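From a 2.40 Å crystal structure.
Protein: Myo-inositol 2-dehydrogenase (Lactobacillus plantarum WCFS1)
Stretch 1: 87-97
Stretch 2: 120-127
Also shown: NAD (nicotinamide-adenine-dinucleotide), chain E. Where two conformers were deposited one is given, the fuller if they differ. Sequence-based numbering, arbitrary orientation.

Stretch 1, residues 87-97: MTIYAMNAGLN
Stretch 2 120-127: SHPNQIFQ

The contact is a helix C-terminus and its exit loop held by a beta turn and the extended segment that follows it, chiefly through one glutamine side chain that bonds two backbone carbonyls and one asparagine that bonds a backbone amide, with modest apolar packing around them; 478 Å² is buried in all.

In the first stretch a helix running from before Met87 carries regular i to i+4 bonds, among them Met92 N to Thr88 O (2.8 Å). The chain then turns: Gly95 N reaches Met92 O and Leu96 N reaches Ala91 O, both at 3.1 Å. Gly95 adopts phi/psi 85/3, a positive phi that favours glycine, and Leu96 (-77/149) and Asn97 (-85/138) are extended. The second stretch makes a type I beta turn from His121 to Gln124, with Pro122 at -74/-19 and Asn123 at -80/-11, closed by Gln124 N to His121 O at 3.2 Å. From Gln124 (-105/130) it is extended, entering a strand at Phe126. The CA atoms of Met92 and His121 lie 7.2 Å apart, those of Asn97 and Ile125 5.0 Å; both pairs advance together, so the chains run in roughly the same sense.

The CA-to-CB bond of Gln124 points toward the first stretch (chi1 -75°, m; chi2 159°, t; chi3 -120°). Its amide offers both hydrogens to backbone carbonyls, one of the helix and one of the following loop: NE2 donates to Met92 O at 2.7 Å, nearly linear at 177°, and to Leu96 O at 2.8 Å with a more bent 144°.

Asn97 (chi1 -61°, m; chi2 -82°) reverses the roles. Its CB points sideways, but its OD1 reaches across to accept from Ile125 N at 2.8 Å and 163°. A CA-H...O contact, Asn97 CA to Ile125 O at 3.5 Å with 120° at H, lies beside this bond.

Selenomethionine Met92 folds compactly, m at all three chi angles, so that its CE sits 3.4 Å from His121 CB and 3.9 Å from Gln124 NE2. The CA-to-CB bond of His121 (chi1 -60°, m; chi2 82°) points toward the first stretch; Met92 O lies over one ring face, and Asn93 OD1 approaches His121 CE1 obliquely at 3.5 Å. Farther back along the helix, Thr88 (m) packs its CG2 3.7 Å from CE1 of Phe126 (chi1 176°, t; chi2 86°), an oblique, apolar approach. Met87, also selenomethionine, makes no contact with the second stretch; its CE lies 3.4 Å from NAD N1A.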

HETATM    1  N   MSE A  87      10.246  43.808   9.478  1.00 45.28           N
HETATM    2  CA  MSE A  87       9.024  44.025   8.706  1.00 44.05           C
HETATM    3  C   MSE A  87       7.791  43.963   9.596  1.00 44.20           C
HETATM    4  O   MSE A  87       6.864  44.757   9.430  1.00 44.28           O
HETATM    5  CB  MSE A  87       8.902  43.016   7.564  1.00 44.11           C
HETATM    6  CG  MSE A  87       9.795  43.326   6.381  1.00 43.93           C
HETATM    7 SE   MSE A  87       9.792  41.917   5.051  0.75 42.11          SE
HETATM    8  CE  MSE A  87      10.985  42.751   3.750  1.00 42.92           C
ATOM      9  N   THR A  88       7.794  43.019  10.538  1.00 43.93           N
ATOM     10  CA  THR A  88       6.698  42.868  11.493  1.00 43.76           C
ATOM     11  C   THR A  88       6.584  44.095  12.396  1.00 43.64           C
ATOM     12  O   THR A  88       5.498  44.650  12.547  1.00 43.64           O
ATOM     13  CB  THR A  88       6.846  41.580  12.333  1.00 43.81           C
ATOM     14  OG1 THR A  88       6.914  40.451  11.456  1.00 43.28           O
ATOM     15  CG2 THR A  88       5.662  41.398  13.276  1.00 44.10           C
ATOM     16  N   ILE A  89       7.707  44.525  12.967  1.00 43.75           N
ATOM     17  CA  ILE A  89       7.742  45.707  13.836  1.00 43.56           C
ATOM     18  C   ILE A  89       7.205  46.951  13.115  1.00 43.81           C
ATOM     19  O   ILE A  89       6.343  47.656  13.646  1.00 44.26           O
ATOM     20  CB  ILE A  89       9.165  45.962  14.413  1.00 43.49           C
ATOM     21  CG1 ILE A  89       9.548  44.855  15.404  1.00 42.52           C
ATOM     22  CG2 ILE A  89       9.246  47.330  15.100  1.00 42.83           C
ATOM     23  CD1 ILE A  89      11.043  44.727  15.664  1.00 40.59           C
ATOM     24  N   TYR A  90       7.695  47.198  11.902  1.00 43.68           N
ATOM     25  CA  TYR A  90       7.272  48.364  11.123  1.00 43.55           C
ATOM     26  C   TYR A  90       5.773  48.344  10.811  1.00 43.38           C
ATOM     27  O   TYR A  90       5.098  49.367  10.925  1.00 43.18           O
ATOM     28  CB  TYR A  90       8.089  48.479   9.833  1.00 43.52           C
ATOM     29  CG  TYR A  90       8.095  49.871   9.240  1.00 43.31           C
ATOM     30  CD1 TYR A  90       8.937  50.860   9.749  1.00 43.18           C
ATOM     31  CD2 TYR A  90       7.259  50.201   8.173  1.00 43.64           C
ATOM     32  CE1 TYR A  90       8.946  52.145   9.210  1.00 43.97           C
ATOM     33  CE2 TYR A  90       7.260  51.484   7.625  1.00 43.52           C
ATOM     34  CZ  TYR A  90       8.107  52.450   8.149  1.00 43.61           C
ATOM     35  OH  TYR A  90       8.119  53.717   7.619  1.00 42.84           O
ATOM     36  N   ALA A  91       5.267  47.171  10.434  1.00 43.47           N
ATOM     37  CA  ALA A  91       3.857  46.987  10.091  1.00 43.50           C
ATOM     38  C   ALA A  91       2.939  47.041  11.313  1.00 43.65           C
ATOM     39  O   ALA A  91       1.846  47.604  11.237  1.00 43.64           O
ATOM     40  CB  ALA A  91       3.658  45.680   9.325  1.00 43.36           C
HETATM   41  N   MSE A  92       3.382  46.451  12.425  1.00 43.84           N
HETATM   42  CA  MSE A  92       2.651  46.522  13.695  1.00 44.09           C
HETATM   43  C   MSE A  92       2.510  47.974  14.166  1.00 44.06           C
HETATM   44  O   MSE A  92       1.435  48.387  14.606  1.00 44.06           O
HETATM   45  CB  MSE A  92       3.341  45.691  14.786  1.00 44.13           C
HETATM   46  CG  MSE A  92       3.325  44.173  14.583  1.00 45.21           C
HETATM   47 SE   MSE A  92       1.600  43.283  14.825  0.75 48.16          SE
HETATM   48  CE  MSE A  92       1.120  43.945  16.527  1.00 46.73           C
ATOM     49  N   ASN A  93       3.598  48.736  14.060  1.00 43.92           N
ATOM     50  CA  ASN A  93       3.619  50.148  14.451  1.00 43.98           C
ATOM     51  C   ASN A  93       2.734  51.041  13.585  1.00 44.24           C
ATOM     52  O   ASN A  93       2.327  52.123  14.012  1.00 44.37           O
ATOM     53  CB  ASN A  93       5.054  50.687  14.451  1.00 43.87           C
ATOM     54  CG  ASN A  93       5.856  50.229  15.653  1.00 43.48           C
ATOM     55  OD1 ASN A  93       5.311  50.012  16.736  1.00 44.21           O
ATOM     56  ND2 ASN A  93       7.163  50.091  15.469  1.00 42.71           N
ATOM     57  N   ALA A  94       2.447  50.584  12.368  1.00 44.25           N
ATOM     58  CA  ALA A  94       1.589  51.317  11.447  1.00 44.33           C
ATOM     59  C   ALA A  94       0.121  50.908  11.582  1.00 44.61           C
ATOM     60  O   ALA A  94      -0.719  51.309  10.772  1.00 44.89           O
ATOM     61  CB  ALA A  94       2.071  51.131  10.019  1.00 44.41           C
ATOM     62  N   GLY A  95      -0.181  50.107  12.603  1.00 44.74           N
ATOM     63  CA  GLY A  95      -1.560  49.718  12.913  1.00 44.67           C
ATOM     64  C   GLY A  95      -2.082  48.520  12.141  1.00 44.71           C
ATOM     65  O   GLY A  95      -3.246  48.136  12.291  1.00 44.98           O
ATOM     66  N   LEU A  96      -1.220  47.923  11.325  1.00 44.45           N
ATOM     67  CA  LEU A  96      -1.595  46.801  10.471  1.00 44.08           C
ATOM     68  C   LEU A  96      -1.701  45.485  11.240  1.00 43.96           C
ATOM     69  O   LEU A  96      -1.008  45.273  12.239  1.00 43.69           O
ATOM     70  CB  LEU A  96      -0.585  46.648   9.325  1.00 44.07           C
ATOM     71  CG  LEU A  96      -0.718  47.461   8.029  1.00 43.84           C
ATOM     72  CD1 LEU A  96      -0.765  48.970   8.260  1.00 45.57           C
ATOM     73  CD2 LEU A  96       0.428  47.112   7.096  1.00 43.92           C
ATOM     74  N   ASN A  97      -2.588  44.613  10.769  1.00 43.77           N
ATOM     75  CA  ASN A  97      -2.628  43.229  11.216  1.00 43.59           C
ATOM     76  C   ASN A  97      -1.623  42.445  10.387  1.00 43.43           C
ATOM     77  O   ASN A  97      -1.519  42.649   9.177  1.00 43.27           O
ATOM     78  CB  ASN A  97      -4.036  42.650  11.061  1.00 43.71           C
ATOM     79  CG  ASN A  97      -5.067  43.395  11.889  1.00 44.40           C
ATOM     80  OD1 ASN A  97      -5.218  43.149  13.088  1.00 45.21           O
ATOM     81  ND2 ASN A  97      -5.787  44.314  11.252  1.00 43.63           N
ATOM     82  N   SER A 120       2.537  44.721  22.583  1.00 47.82           N
ATOM     83  CA  SER A 120       2.094  46.096  22.840  1.00 48.28           C
ATOM     84  C   SER A 120       0.946  46.553  21.927  1.00 48.58           C
ATOM     85  O   SER A 120       0.404  47.646  22.107  1.00 48.81           O
ATOM     86  CB  SER A 120       3.274  47.076  22.768  1.00 48.27           C
ATOM     87  OG  SER A 120       3.707  47.274  21.433  1.00 48.83           O
ATOM     88  N   HIS A 121       0.583  45.719  20.954  1.00 48.72           N
ATOM     89  CA  HIS A 121      -0.578  45.978  20.103  1.00 48.92           C
ATOM     90  C   HIS A 121      -1.573  44.812  20.188  1.00 49.22           C
ATOM     91  O   HIS A 121      -1.653  43.995  19.265  1.00 49.02           O
ATOM     92  CB  HIS A 121      -0.154  46.211  18.648  1.00 48.83           C
ATOM     93  CG  HIS A 121       0.772  47.373  18.457  1.00 49.09           C
ATOM     94  ND1 HIS A 121       2.131  47.285  18.671  1.00 49.26           N
ATOM     95  CD2 HIS A 121       0.536  48.644  18.055  1.00 48.71           C
ATOM     96  CE1 HIS A 121       2.691  48.454  18.417  1.00 49.17           C
ATOM     97  NE2 HIS A 121       1.746  49.296  18.039  1.00 48.75           N
ATOM     98  N   PRO A 122      -2.343  44.738  21.295  1.00 49.55           N
ATOM     99  CA  PRO A 122      -3.248  43.602  21.509  1.00 49.81           C
ATOM    100  C   PRO A 122      -4.498  43.654  20.625  1.00 49.88           C
ATOM    101  O   PRO A 122      -5.155  42.627  20.429  1.00 49.94           O
ATOM    102  CB  PRO A 122      -3.624  43.733  22.989  1.00 49.82           C
ATOM    103  CG  PRO A 122      -3.523  45.186  23.269  1.00 49.38           C
ATOM    104  CD  PRO A 122      -2.420  45.717  22.397  1.00 49.37           C
ATOM    105  N   ASN A 123      -4.808  44.843  20.109  1.00 49.88           N
ATOM    106  CA  ASN A 123      -5.942  45.042  19.209  0.50 49.80           C
ATOM    107  C   ASN A 123      -5.627  44.620  17.774  1.00 49.61           C
ATOM    108  O   ASN A 123      -6.524  44.524  16.933  1.00 49.90           O
ATOM    109  CB  ASN A 123      -6.400  46.505  19.244  0.50 49.92           C
ATOM    110  CG  ASN A 123      -6.822  46.961  20.638  0.50 50.35           C
ATOM    111  OD1 ASN A 123      -6.728  46.210  21.612  0.50 50.18           O
ATOM    112  ND2 ASN A 123      -7.288  48.201  20.734  0.50 50.37           N
ATOM    113  N   GLN A 124      -4.346  44.371  17.503  1.00 48.85           N
ATOM    114  CA  GLN A 124      -3.890  43.942  16.184  1.00 47.93           C
ATOM    115  C   GLN A 124      -3.553  42.460  16.191  1.00 47.53           C
ATOM    116  O   GLN A 124      -2.821  41.980  17.063  1.00 47.80           O
ATOM    117  CB  GLN A 124      -2.672  44.755  15.739  1.00 47.85           C
ATOM    118  CG  GLN A 124      -2.999  46.177  15.301  1.00 46.81           C
ATOM    119  CD  GLN A 124      -1.793  47.096  15.345  1.00 45.58           C
ATOM    120  OE1 GLN A 124      -1.796  48.100  16.055  1.00 44.78           O
ATOM    121  NE2 GLN A 124      -0.755  46.756  14.590  1.00 45.06           N
ATOM    122  N   ILE A 125      -4.089  41.742  15.211  1.00 46.71           N
ATOM    123  CA  ILE A 125      -3.865  40.306  15.095  1.00 45.85           C
ATOM    124  C   ILE A 125      -2.472  40.033  14.531  1.00 45.45           C
ATOM    125  O   ILE A 125      -2.063  40.645  13.541  1.00 45.25           O
ATOM    126  CB  ILE A 125      -4.947  39.626  14.199  1.00 45.74           C
ATOM    127  CG1 ILE A 125      -6.369  40.035  14.624  1.00 44.93           C
ATOM    128  CG2 ILE A 125      -4.774  38.102  14.172  1.00 45.20           C
ATOM    129  CD1 ILE A 125      -6.753  39.697  16.067  1.00 43.72           C
ATOM    130  N   PHE A 126      -1.742  39.136  15.192  1.00 45.00           N
ATOM    131  CA  PHE A 126      -0.528  38.562  14.623  1.00 44.59           C
ATOM    132  C   PHE A 126      -0.678  37.052  14.486  1.00 44.67           C
ATOM    133  O   PHE A 126      -1.155  36.382  15.402  1.00 44.48           O
ATOM    134  CB  PHE A 126       0.717  38.895  15.453  1.00 44.20           C
ATOM    135  CG  PHE A 126       1.970  38.227  14.948  1.00 43.39           C
ATOM    136  CD1 PHE A 126       2.730  38.813  13.941  1.00 43.26           C
ATOM    137  CD2 PHE A 126       2.375  36.996  15.458  1.00 42.71           C
ATOM    138  CE1 PHE A 126       3.882  38.190  13.459  1.00 41.85           C
ATOM    139  CE2 PHE A 126       3.522  36.366  14.980  1.00 42.15           C
ATOM    140  CZ  PHE A 126       4.276  36.966  13.980  1.00 41.55           C
ATOM    141  N   GLN A 127      -0.250  36.522  13.343  1.00 44.86           N
ATOM    142  CA  GLN A 127      -0.364  35.097  13.067  1.00 44.87           C
ATOM    143  C   GLN A 127       0.873  34.548  12.359  1.00 44.61           C
ATOM    144  O   GLN A 127       1.338  35.125  11.372  1.00 44.36           O
ATOM    145  CB  GLN A 127      -1.621  34.826  12.240  1.00 45.07           C
ATOM    146  CG  GLN A 127      -2.026  33.366  12.156  1.00 45.96           C
ATOM    147  CD  GLN A 127      -3.467  33.188  11.731  1.00 47.75           C
ATOM    148  OE1 GLN A 127      -4.372  33.834  12.264  1.00 48.71           O
ATOM    149  NE2 GLN A 127      -3.692  32.300  10.767  1.00 48.20           N
TER
HETATM  150  PA  NAD E 400      12.058  33.064  -1.982  1.00 47.24           P
HETATM  151  O1A NAD E 400      11.616  32.086  -3.003  1.00 46.59           O
HETATM  152  O2A NAD E 400      13.510  33.332  -2.070  1.00 47.10           O
HETATM  153  O5B NAD E 400      11.194  34.413  -2.136  1.00 50.10           O
HETATM  154  C5B NAD E 400      11.551  35.587  -1.436  1.00 53.34           C
HETATM  155  C4B NAD E 400      10.803  36.784  -2.019  1.00 54.76           C
HETATM  156  O4B NAD E 400      10.909  37.907  -1.159  1.00 55.87           O
HETATM  157  C3B NAD E 400      11.358  37.205  -3.370  1.00 55.00           C
HETATM  158  O3B NAD E 400      10.269  37.391  -4.240  1.00 54.65           O
HETATM  159  C2B NAD E 400      12.062  38.523  -3.111  1.00 56.34           C
HETATM  160  O2B NAD E 400      11.932  39.426  -4.187  1.00 57.36           O
HETATM  161  C1B NAD E 400      11.367  39.046  -1.864  1.00 55.99           C
HETATM  162  N9A NAD E 400      12.280  39.845  -1.025  1.00 56.19           N
HETATM  163  C8A NAD E 400      13.516  39.471  -0.558  1.00 56.40           C
HETATM  164  N7A NAD E 400      14.029  40.483   0.180  1.00 56.27           N
HETATM  165  C5A NAD E 400      13.138  41.500   0.185  1.00 56.29           C
HETATM  166  C6A NAD E 400      13.163  42.758   0.777  1.00 55.56           C
HETATM  167  N6A NAD E 400      14.088  43.035   1.689  1.00 55.25           N
HETATM  168  N1A NAD E 400      12.083  43.608   0.609  1.00 56.21           N
HETATM  169  C2A NAD E 400      10.989  43.209  -0.143  1.00 55.83           C
HETATM  170  N3A NAD E 400      10.973  41.956  -0.729  1.00 55.08           N
HETATM  171  C4A NAD E 400      12.031  41.114  -0.568  1.00 56.11           C
HETATM  172  O3  NAD E 400      11.693  32.535  -0.505  1.00 49.83           O
HETATM  173  PN  NAD E 400      10.397  31.618  -0.224  1.00 48.70           P
HETATM  174  O1N NAD E 400       9.254  32.130  -1.017  1.00 46.84           O
HETATM  175  O2N NAD E 400      10.827  30.210  -0.341  1.00 49.70           O
HETATM  176  O5D NAD E 400      10.081  31.852   1.335  1.00 49.86           O
HETATM  177  C5D NAD E 400      10.003  33.126   1.930  1.00 48.86           C
HETATM  178  C4D NAD E 400       9.679  32.931   3.408  1.00 48.59           C
HETATM  179  O4D NAD E 400       8.679  31.938   3.560  1.00 48.80           O
HETATM  180  C3D NAD E 400      10.897  32.481   4.202  1.00 48.69           C
HETATM  181  O3D NAD E 400      11.023  33.294   5.345  1.00 48.31           O
HETATM  182  C2D NAD E 400      10.596  31.047   4.590  1.00 48.39           C
HETATM  183  O2D NAD E 400      11.038  30.748   5.892  1.00 48.85           O
HETATM  184  C1D NAD E 400       9.080  30.943   4.485  1.00 48.25           C
HETATM  185  N1N NAD E 400       8.651  29.601   4.045  1.00 48.25           N
HETATM  186  C2N NAD E 400       7.698  28.938   4.777  1.00 48.31           C
HETATM  187  C3N NAD E 400       7.268  27.664   4.393  1.00 48.30           C
HETATM  188  C7N NAD E 400       6.107  27.001   5.079  1.00 49.04           C
HETATM  189  O7N NAD E 400       5.986  25.601   4.984  1.00 47.83           O
HETATM  190  N7N NAD E 400       5.222  27.738   5.757  1.00 48.79           N
HETATM  191  C4N NAD E 400       7.818  27.069   3.259  1.00 47.76           C
HETATM  192  C5N NAD E 400       8.786  27.747   2.523  1.00 47.89           C
HETATM  193  C6N NAD E 400       9.195  29.017   2.927  1.00 47.25           C